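Local atomic coordinates of Ice-binding protein (Flavobacteriaceae bacterium, PDB entry 5UYT), a protein that probably binds ice and acts as a bacterial antifreeze protein, built with two right-handed beta-helix domains. Residues T263-S266 with T270-A273; I359-F364 with M418-E423; I66-L71 with K149-V154. One frame throughout, in Å; residues are numbered along the deposited sequence.

In the fold
From the N terminus the chain first builds one beta-solenoid and then a second. Contact 3 belongs to the first: residues 66-71 of helix 55-73 meet residues 149-154 after 77 intervening residues, many of them in strands. Contact 1 follows in the second solenoid. It closes a short loop of three residues between strand 264-265 and the start of helix 270-288. Contact 2 closes a span of 53 residues, more than half of them in strands. The three follow in series; none nests or crosses. Contacts 1 and 2 have centres about 20 Å apart; contact 3 lies about 64 Å from contact 1, centre to centre. Contacts 1 and 3 each tie a helix to solenoid strands. Contact 2 ties the turn before strand 363-367 to the tail after strand 415-417.

Contact 1: T263-S266 with T270-A273; sequences TIHS and TSTA
His265 meets Ser271 and Thr272 where helix 270-288 begins. The close part is around the imidazole. Its CE1 lies 3.4 Å from Ser271 OG, approached obliquely to the ring, and no hydrogen bond joins the two segments. Thr272 adds a methyl: CG2 packs 3.7 Å from His265 CB. Thr272 chi1 of 67° sets this methyl anti to the carbonyl carbon. From its own segment, just before the short strand, the exposed Thr263 places CG2 3.8 Å above one face of the ring, toward its rim. The looser side is at Ser271, which is partly exposed at the edge of the contact.

Asp269 bonds ND1 of the histidine and Asp244 bonds NE2, which fixes the rotation of the ring, while Thr272 OG1 bonds Asn248 and Ser271 OG bonds Tyr224 OH. Two carboxylates would probably favour a positively charged imidazole. A leucine here would probably leave Asp244 and Asp269 without the imidazole N-H groups that they share. The contact joins the start of helix 270-288 to the solenoid wall, where strand 264-265 runs parallel to strand 244-247 and Thr272 also touches Phe227 of strand 224-228.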
# COMPACT_ATOMS: atom_id res chain seq x y z
N THR A 263 -29.66 13.26 -13.18
CA THR A 263 -30.41 13.20 -14.45
C THR A 263 -30.06 11.96 -15.23
O THR A 263 -28.86 11.69 -15.44
CB THR A 263 -30.10 14.44 -15.30
OG1 THR A 263 -30.54 15.60 -14.58
CG2 THR A 263 -30.85 14.39 -16.67
N ILE A 264 -31.09 11.25 -15.69
CA ILE A 264 -30.85 10.14 -16.65
C ILE A 264 -30.90 10.75 -18.04
O ILE A 264 -31.91 11.39 -18.41
CB ILE A 264 -31.96 9.07 -16.57
CG1 ILE A 264 -31.98 8.41 -15.18
CG2 ILE A 264 -31.85 8.03 -17.70
CD1 ILE A 264 -33.33 7.72 -14.88
N HIS A 265 -29.82 10.59 -18.81
CA HIS A 265 -29.79 11.05 -20.19
C HIS A 265 -30.19 9.85 -21.03
O HIS A 265 -29.33 8.97 -21.30
CB HIS A 265 -28.40 11.59 -20.53
CG HIS A 265 -27.97 12.70 -19.62
ND1 HIS A 265 -28.01 14.03 -19.99
CD2 HIS A 265 -27.53 12.68 -18.33
CE1 HIS A 265 -27.59 14.78 -18.98
NE2 HIS A 265 -27.30 13.99 -17.96
N SER A 266 -31.47 9.77 -21.41
CA SER A 266 -31.99 8.54 -22.09
C SER A 266 -31.37 8.33 -23.46
O SER A 266 -31.31 7.21 -23.97
CB SER A 266 -33.52 8.63 -22.27
OG SER A 266 -34.11 8.57 -20.99
N THR A 270 -26.24 17.25 -25.46
CA THR A 270 -25.04 18.09 -25.32
C THR A 270 -24.18 17.74 -24.07
O THR A 270 -22.93 17.85 -24.09
CB THR A 270 -25.38 19.60 -25.35
OG1 THR A 270 -26.14 19.92 -24.18
CG2 THR A 270 -26.20 19.89 -26.56
N SER A 271 -24.86 17.35 -22.99
CA SER A 271 -24.17 16.95 -21.76
C SER A 271 -23.35 15.66 -21.95
O SER A 271 -22.20 15.59 -21.51
CB SER A 271 -25.17 16.78 -20.61
OG SER A 271 -24.52 16.25 -19.46
N THR A 272 -23.93 14.64 -22.59
CA THR A 272 -23.17 13.40 -22.83
C THR A 272 -22.00 13.67 -23.80
O THR A 272 -20.96 13.04 -23.68
CB THR A 272 -24.04 12.23 -23.34
OG1 THR A 272 -24.54 12.52 -24.65
CG2 THR A 272 -25.20 11.93 -22.37
N ALA A 273 -22.18 14.59 -24.77
CA ALA A 273 -21.11 14.90 -25.71
C ALA A 273 -19.92 15.53 -24.99
O ALA A 273 -18.76 15.16 -25.24
CB ALA A 273 -21.61 15.79 -26.87

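Contact 2: I359-F364 with M418-E423; sequences IAKNVF and MTPGCE
Ala360 and Lys361 form the short 3-10 turn that receives Thr419 and Pro420. Just before them, Ile359 contributes through its backbone: its O accepts a bond from Asn362 N, which helps hold the turn closed. Ala360 comes next. Its CB meets Thr419 CG2 at 3.5 Å, methyl against methyl. Both also touch Glu399 of strand 397-404. Ala360 O takes part in a bridge. A water donates to it at 2.9 Å and is also hydrogen-bonded to Thr419 OG1, at 2.9 Å. The threonine therefore meets the turn with two branches, its methyl on Ala360 CB and its hydroxyl on the water. Chi1 of 45° makes this division, with CG2 anti to the carbonyl carbon and OG1 between the backbone N and the carbonyl carbon.

Lys361 follows, and its CA lies 5.2 Å from Thr419 CA. Its backbone N faces the threonine methyl, and its CB lies 4.1 Å from Thr419 CB. The same CB is 4.2 Å from CD of the Pro420 ring. Further out, the lysine methylenes lie against the proline carbonyl, with CD 3.7 Å from Pro420 O. The chain then bends at chi3 (82°) and chi4. NZ thus reaches a lone pair of Asn362 OD1 at 2.9 Å, lying in the plane of that amide carbonyl. Val363 N bonds back to Ala360 O, and from there the chain enters strand 363-367.

The contact joins the turn before that strand to the loop after strand 415-417, where Cys422 closes a disulfide with Cys223. No direct hydrogen bond or salt bridge spans the two segments. Methyl, methylene and proline-ring packing and one shared water join them, while the lysine charge is turned back to its own segment.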
# COMPACT_ATOMS: atom_id res chain seq x y z
N ILE A 359 -9.63 9.33 0.87
CA ILE A 359 -11.03 9.59 0.44
C ILE A 359 -11.27 9.17 -1.02
O ILE A 359 -10.35 9.21 -1.86
CB ILE A 359 -11.49 11.04 0.71
CG1 ILE A 359 -10.63 12.06 -0.06
CG2 ILE A 359 -11.58 11.31 2.23
CD1 ILE A 359 -11.04 13.54 0.06
N ALA A 360 -12.47 8.67 -1.30
CA ALA A 360 -12.72 8.04 -2.60
C ALA A 360 -12.60 9.05 -3.76
O ALA A 360 -12.34 8.64 -4.88
CB ALA A 360 -14.12 7.42 -2.60
N LYS A 361 -12.85 10.34 -3.49
CA LYS A 361 -12.71 11.40 -4.47
C LYS A 361 -11.30 11.42 -5.10
O LYS A 361 -11.13 11.93 -6.22
CB LYS A 361 -12.94 12.74 -3.74
CG LYS A 361 -12.70 14.00 -4.55
CD LYS A 361 -12.97 15.28 -3.74
CE LYS A 361 -11.82 15.73 -2.83
NZ LYS A 361 -10.48 16.11 -3.41
N ASN A 362 -10.30 10.90 -4.35
CA ASN A 362 -8.88 10.99 -4.75
C ASN A 362 -8.30 9.65 -5.20
O ASN A 362 -7.08 9.49 -5.24
CB ASN A 362 -8.02 11.55 -3.59
CG ASN A 362 -8.42 12.96 -3.19
OD1 ASN A 362 -8.99 13.69 -3.98
ND2 ASN A 362 -8.13 13.35 -1.94
N VAL A 363 -9.18 8.70 -5.54
CA VAL A 363 -8.77 7.38 -6.02
C VAL A 363 -9.22 7.20 -7.47
O VAL A 363 -10.43 7.42 -7.80
CB VAL A 363 -9.44 6.30 -5.16
CG1 VAL A 363 -9.07 4.92 -5.68
CG2 VAL A 363 -9.00 6.48 -3.69
N PHE A 364 -8.26 6.87 -8.35
CA PHE A 364 -8.54 6.72 -9.78
C PHE A 364 -8.00 5.42 -10.31
O PHE A 364 -6.87 5.01 -9.98
CB PHE A 364 -7.89 7.87 -10.56
CG PHE A 364 -8.35 9.21 -10.09
CD1 PHE A 364 -9.53 9.77 -10.60
CD2 PHE A 364 -7.68 9.85 -9.04
CE1 PHE A 364 -10.00 10.99 -10.11
CE2 PHE A 364 -8.16 11.08 -8.55
CZ PHE A 364 -9.31 11.63 -9.08
N MET A 418 -21.80 9.23 -6.62
CA MET A 418 -20.62 10.02 -6.98
C MET A 418 -19.97 10.66 -5.75
O MET A 418 -20.64 10.98 -4.75
CB MET A 418 -21.00 11.11 -7.98
CG MET A 418 -21.96 12.16 -7.46
SD MET A 418 -22.26 13.44 -8.73
CE MET A 418 -23.41 14.49 -7.88
N THR A 419 -18.65 10.82 -5.84
CA THR A 419 -17.85 11.52 -4.85
C THR A 419 -17.86 13.02 -5.21
O THR A 419 -18.30 13.39 -6.32
CB THR A 419 -16.41 10.96 -4.88
OG1 THR A 419 -15.99 10.84 -6.25
CG2 THR A 419 -16.40 9.52 -4.24
N PRO A 420 -17.44 13.90 -4.29
CA PRO A 420 -17.68 15.35 -4.50
C PRO A 420 -16.96 15.98 -5.69
O PRO A 420 -15.86 15.55 -6.10
CB PRO A 420 -17.19 16.00 -3.21
CG PRO A 420 -17.28 14.92 -2.19
CD PRO A 420 -16.98 13.63 -2.90
N GLY A 421 -17.56 17.03 -6.22
CA GLY A 421 -16.91 17.89 -7.20
C GLY A 421 -17.94 18.51 -8.13
O GLY A 421 -17.71 19.54 -8.70
N CYS A 422 -19.09 17.85 -8.29
CA CYS A 422 -20.13 18.37 -9.15
C CYS A 422 -20.73 19.62 -8.49
O CYS A 422 -20.96 19.63 -7.29
CB CYS A 422 -21.21 17.28 -9.39
SG CYS A 422 -22.45 17.80 -10.62
N GLU A 423 -20.96 20.65 -9.28
CA GLU A 423 -21.52 21.90 -8.76
C GLU A 423 -22.82 22.32 -9.47
O GLU A 423 -23.12 23.52 -9.56
CB GLU A 423 -20.45 23.03 -8.81
CG GLU A 423 -19.19 22.69 -8.04
CD GLU A 423 -18.18 23.82 -7.92
OE1 GLU A 423 -18.56 25.02 -7.95
OE2 GLU A 423 -16.98 23.50 -7.76
O HOH W 1 -13.97 9.05 -7.24

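Contact 3: I66-L71 with K149-V154; sequences IAYNLL and KVEGLV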
# COMPACT_ATOMS: atom_id res chain seq x y z
N ILE A 66 27.12 3.75 7.05
CA ILE A 66 27.16 4.99 7.84
C ILE A 66 26.25 4.92 9.09
O ILE A 66 26.70 5.29 10.19
CB ILE A 66 26.77 6.21 6.97
CG1 ILE A 66 27.87 6.51 5.94
CG2 ILE A 66 26.54 7.45 7.83
CD1 ILE A 66 27.37 7.39 4.80
N ALA A 67 25.01 4.46 8.89
CA ALA A 67 24.05 4.19 9.98
C ALA A 67 24.64 3.23 11.03
O ALA A 67 24.58 3.52 12.23
CB ALA A 67 22.72 3.66 9.44
N TYR A 68 25.18 2.09 10.57
CA TYR A 68 25.76 1.09 11.47
C TYR A 68 26.84 1.73 12.37
O TYR A 68 26.86 1.50 13.58
CB TYR A 68 26.36 -0.12 10.72
CG TYR A 68 27.15 -0.99 11.68
CD1 TYR A 68 26.49 -1.89 12.51
CD2 TYR A 68 28.54 -0.82 11.84
CE1 TYR A 68 27.18 -2.64 13.44
CE2 TYR A 68 29.24 -1.57 12.77
CZ TYR A 68 28.56 -2.48 13.56
OH TYR A 68 29.24 -3.22 14.50
N ASN A 69 27.73 2.50 11.75
CA ASN A 69 28.84 3.12 12.46
C ASN A 69 28.38 4.13 13.51
O ASN A 69 28.97 4.19 14.59
CB ASN A 69 29.84 3.74 11.49
CG ASN A 69 30.66 2.70 10.76
OD1 ASN A 69 30.87 1.60 11.26
ND2 ASN A 69 31.12 3.03 9.57
N LEU A 70 27.32 4.88 13.20
CA LEU A 70 26.72 5.79 14.18
C LEU A 70 26.09 5.00 15.33
O LEU A 70 26.22 5.38 16.50
CB LEU A 70 25.69 6.70 13.53
CG LEU A 70 26.16 7.76 12.53
CD1 LEU A 70 24.95 8.21 11.72
CD2 LEU A 70 26.85 8.91 13.24
N LEU A 71 25.41 3.90 15.00
CA LEU A 71 24.88 3.00 16.03
C LEU A 71 26.02 2.44 16.93
O LEU A 71 25.90 2.39 18.17
CB LEU A 71 24.06 1.87 15.40
CG LEU A 71 22.75 2.36 14.77
CD1 LEU A 71 21.98 1.24 14.08
CD2 LEU A 71 21.87 3.00 15.83
N LYS A 149 21.21 -2.80 16.89
CA LYS A 149 22.49 -3.07 16.24
C LYS A 149 22.96 -4.45 16.68
O LYS A 149 23.50 -4.61 17.80
CB LYS A 149 23.50 -2.00 16.62
CG LYS A 149 24.85 -2.17 15.94
CD LYS A 149 25.98 -1.50 16.73
CE LYS A 149 26.23 -2.15 18.10
NZ LYS A 149 26.27 -3.65 18.12
N VAL A 150 22.77 -5.44 15.82
CA VAL A 150 22.94 -6.85 16.20
C VAL A 150 24.19 -7.49 15.58
O VAL A 150 24.28 -7.61 14.35
CB VAL A 150 21.70 -7.72 15.86
CG1 VAL A 150 21.85 -9.12 16.48
CG2 VAL A 150 20.41 -7.05 16.35
N GLU A 151 25.13 -7.91 16.44
CA GLU A 151 26.38 -8.55 15.97
C GLU A 151 26.19 -10.06 15.90
O GLU A 151 26.91 -10.83 16.57
CB GLU A 151 27.56 -8.23 16.90
CG GLU A 151 27.76 -6.76 17.22
CD GLU A 151 28.07 -5.93 15.99
OE1 GLU A 151 28.61 -6.48 15.01
OE2 GLU A 151 27.74 -4.72 16.03
N GLY A 152 25.23 -10.50 15.10
CA GLY A 152 24.96 -11.93 14.97
C GLY A 152 23.60 -12.18 14.34
O GLY A 152 22.86 -11.24 14.02
N LEU A 153 23.27 -13.46 14.18
CA LEU A 153 21.99 -13.84 13.53
C LEU A 153 20.75 -13.22 14.21
O LEU A 153 20.62 -13.30 15.44
CB LEU A 153 21.86 -15.38 13.54
CG LEU A 153 20.51 -15.98 13.12
CD1 LEU A 153 20.28 -15.80 11.63
CD2 LEU A 153 20.42 -17.46 13.50
N VAL A 154 19.87 -12.61 13.41
CA VAL A 154 18.58 -12.14 13.90
C VAL A 154 17.56 -13.21 13.51
O VAL A 154 17.39 -13.51 12.32
CB VAL A 154 18.17 -10.77 13.30
CG1 VAL A 154 16.78 -10.37 13.79
CG2 VAL A 154 19.19 -9.70 13.69
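Tyr68 and Glu151 are brought together by two torsions. In Tyr68, chi1 of 170° puts CG anti to the backbone N and sends the ring across to the strand. In Glu151, a bend at chi2 swings the carboxylate back to meet it. Tyr68 OH donates to Glu151 OE2 at 2.6 Å. The acceptor lies at the ring edge, in the ring plane. The hydroxyl comes to the syn side of OE2, 26° out of the carboxylate plane, and the two flat groups are turned 74° against each other.

Lys149 grips the same oxygen. Its chain is bent at chi3 and chi4, and NZ makes a salt bridge with OE2 at 2.8 Å, on the anti lone pair. OE2 thus accepts from two donors, which would probably keep Glu151 ionised. On the way, Lys149 CG passes 3.4 Å from Tyr68 CE1, oblique to the ring. The contact ties helix 55-73 to the right-handed beta-helix it lies along; strand 146-150 is one of the parallel strands, between 119-123 and 165-168. Glu151 follows that strand as the centre of an inverse gamma turn.

Leu71 packs at the base of the lysine chain, its CB 4.1 Å from Lys149 CB, and also touches Ile120 and Val167 on the neighbouring strands. Gln124 OE1 takes a further bond from Lys149 NZ, and Asn169 ND2 bonds Glu151 OE1.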